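Local coordinates for protein 2-hydroxyisobutanoyl-CoA mutase large subunit (Aquincola tertiaricarbonis, PDB 4R3U) that isomerises 2-hydroxyisobutyryl-CoA to (S)-3-hydroxybutyryl-CoA as the substrate-binding partner of a small cobalamin-binding subunit, at residues Y80-G85 / C319-M324. Residues are numbered along the deposited sequence; the frame is centred on the assembly and turned at random.
Sequences YPFTRG and CYAKIM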
loop_
_atom_site.group_PDB
_atom_site.type_symbol
_atom_site.label_atom_id
_atom_site.label_comp_id
_atom_site.label_asym_id
_atom_site.label_seq_id
_atom_site.Cartn_x
_atom_site.Cartn_y
_atom_site.Cartn_z
ATOM N N TYR A 80 -12.730 -8.552 -27.311
ATOM C CA TYR A 80 -12.813 -7.183 -27.828
ATOM C C TYR A 80 -13.907 -6.355 -27.126
ATOM O O TYR A 80 -14.989 -6.913 -26.902
ATOM C CB TYR A 80 -13.054 -7.242 -29.356
ATOM C CG TYR A 80 -13.134 -5.891 -30.044
ATOM C CD1 TYR A 80 -11.993 -5.278 -30.565
ATOM C CD2 TYR A 80 -14.352 -5.238 -30.202
ATOM C CE1 TYR A 80 -12.071 -4.052 -31.223
ATOM C CE2 TYR A 80 -14.431 -3.996 -30.829
ATOM C CZ TYR A 80 -13.292 -3.413 -31.344
ATOM O OH TYR A 80 -13.392 -2.211 -31.996
ATOM N N PRO A 81 -13.691 -5.044 -26.781
ATOM C CA PRO A 81 -12.491 -4.221 -26.961
ATOM C C PRO A 81 -11.409 -4.339 -25.889
ATOM O O PRO A 81 -10.564 -3.442 -25.787
ATOM C CB PRO A 81 -13.066 -2.810 -27.090
ATOM C CG PRO A 81 -14.257 -2.827 -26.178
ATOM C CD PRO A 81 -14.752 -4.259 -26.115
ATOM N N PHE A 82 -11.403 -5.455 -25.115
ATOM C CA PHE A 82 -10.390 -5.767 -24.086
ATOM C C PHE A 82 -10.261 -4.782 -22.925
ATOM O O PHE A 82 -9.237 -4.766 -22.256
ATOM C CB PHE A 82 -8.994 -6.076 -24.696
ATOM C CG PHE A 82 -8.990 -7.001 -25.892
ATOM C CD1 PHE A 82 -8.884 -8.376 -25.727
ATOM C CD2 PHE A 82 -9.070 -6.492 -27.183
ATOM C CE1 PHE A 82 -8.863 -9.221 -26.826
ATOM C CE2 PHE A 82 -9.087 -7.341 -28.279
ATOM C CZ PHE A 82 -8.962 -8.700 -28.097
ATOM N N THR A 83 -11.308 -4.008 -22.638
ATOM C CA THR A 83 -11.331 -3.073 -21.499
ATOM C C THR A 83 -10.908 -3.789 -20.185
ATOM O O THR A 83 -10.096 -3.260 -19.414
ATOM C CB THR A 83 -12.748 -2.508 -21.403
ATOM O OG1 THR A 83 -13.160 -2.092 -22.714
ATOM C CG2 THR A 83 -12.904 -1.387 -20.337
ATOM N N ARG A 84 -11.431 -5.017 -19.970
ATOM C CA ARG A 84 -11.211 -5.850 -18.779
ATOM C C ARG A 84 -9.890 -6.658 -18.737
ATOM O O ARG A 84 -9.594 -7.288 -17.728
ATOM C CB ARG A 84 -12.434 -6.748 -18.550
ATOM C CG ARG A 84 -13.744 -5.980 -18.756
ATOM C CD ARG A 84 -14.923 -6.659 -18.132
ATOM N NE ARG A 84 -14.830 -6.600 -16.686
ATOM C CZ ARG A 84 -15.467 -7.420 -15.870
ATOM N NH1 ARG A 84 -16.260 -8.366 -16.357
ATOM N NH2 ARG A 84 -15.314 -7.309 -14.554
ATOM N N GLY A 85 -9.094 -6.603 -19.800
ATOM C CA GLY A 85 -7.817 -7.293 -19.834
ATOM C C GLY A 85 -7.540 -7.933 -21.176
ATOM O O GLY A 85 -8.478 -8.337 -21.878
ATOM N N CYS A 319 -9.471 2.051 -26.454
ATOM C CA CYS A 319 -9.072 2.973 -27.524
ATOM C C CYS A 319 -8.186 2.260 -28.541
ATOM O O CYS A 319 -8.437 2.337 -29.747
ATOM C CB CYS A 319 -8.380 4.203 -26.939
ATOM S SG CYS A 319 -9.474 5.292 -25.994
ATOM N N TYR A 320 -7.196 1.511 -28.033
ATOM C CA TYR A 320 -6.278 0.724 -28.834
ATOM C C TYR A 320 -7.016 -0.310 -29.671
ATOM O O TYR A 320 -6.741 -0.401 -30.868
ATOM C CB TYR A 320 -5.233 0.035 -27.943
ATOM C CG TYR A 320 -4.307 -0.884 -28.716
ATOM C CD1 TYR A 320 -3.309 -0.368 -29.539
ATOM C CD2 TYR A 320 -4.435 -2.269 -28.629
ATOM C CE1 TYR A 320 -2.444 -1.207 -30.244
ATOM C CE2 TYR A 320 -3.580 -3.116 -29.326
ATOM C CZ TYR A 320 -2.588 -2.579 -30.135
ATOM O OH TYR A 320 -1.748 -3.406 -30.827
ATOM N N ALA A 321 -7.947 -1.087 -29.049
ATOM C CA ALA A 321 -8.745 -2.094 -29.761
ATOM C C ALA A 321 -9.510 -1.457 -30.924
ATOM O O ALA A 321 -9.405 -1.945 -32.063
ATOM C CB ALA A 321 -9.711 -2.769 -28.818
ATOM N N LYS A 322 -10.225 -0.329 -30.634
ATOM C CA LYS A 322 -11.038 0.402 -31.600
ATOM C C LYS A 322 -10.228 0.934 -32.775
ATOM O O LYS A 322 -10.683 0.826 -33.907
ATOM C CB LYS A 322 -11.865 1.500 -30.909
ATOM C CG LYS A 322 -12.997 0.929 -30.071
ATOM C CD LYS A 322 -13.743 1.963 -29.239
ATOM C CE LYS A 322 -14.986 1.329 -28.646
ATOM N NZ LYS A 322 -15.877 2.326 -27.999
ATOM N N ILE A 323 -9.015 1.464 -32.503
ATOM C CA ILE A 323 -8.097 2.035 -33.508
ATOM C C ILE A 323 -7.622 0.940 -34.460
ATOM O O ILE A 323 -7.726 1.098 -35.674
ATOM C CB ILE A 323 -6.909 2.779 -32.824
ATOM C CG1 ILE A 323 -7.380 4.068 -32.100
ATOM C CG2 ILE A 323 -5.787 3.091 -33.807
ATOM C CD1 ILE A 323 -6.310 4.613 -31.014
ATOM N N MET A 324 -7.108 -0.167 -33.901
ATOM C CA MET A 324 -6.596 -1.318 -34.643
ATOM C C MET A 324 -7.659 -1.973 -35.531
ATOM O O MET A 324 -7.403 -2.197 -36.721
ATOM C CB MET A 324 -5.921 -2.323 -33.685
ATOM C CG MET A 324 -4.715 -1.737 -32.937
ATOM S SD MET A 324 -3.502 -0.793 -33.938
ATOM C CE MET A 324 -2.628 -2.076 -34.648
#
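With CG anti to the backbone N (chi1 -179°), Tyr-80 turns toward helix 306-327, which its ring meets edge-on, CE1 3.5 Å from Ala-321 O near the ring plane, while Lys-322 sets its CG beside its own backbone N (chi1 -71°) and runs extended beyond it, crossing the tyrosine at about a right angle. Ala-321 lies at the centre: its small CB lets the loop come close, 3.2 Å from Pro-81 O and 3.8 Å from Pro-81 CB. The same methyl meets Tyr-80 CE1 at 3.6 Å and the edge of the Phe-82 ring, near its plane. A cis peptide bond, which proline adopts far more readily than other residues, folds Pro-81 back until Pro-81 CB lies 4.0 Å above the Tyr-80 ring centre. Here the loop that runs on through Pro-88, a residue of the (3S)-3-hydroxybutanoyl-CoA binding site, to strand 97-102 of the TIM barrel is packed on an outer helix of that barrel. Tyr-80 OH lies 3.5 Å from Lys-322 CA. An alanine in place of Tyr-80 would probably open a gap beside Ala-321 and Lys-322 and deprive Lys-325 of its cation-pi partner. Lys-322 suits its partly exposed place because its long chain carries NZ to salt bridges with Glu-430 and Asp-73.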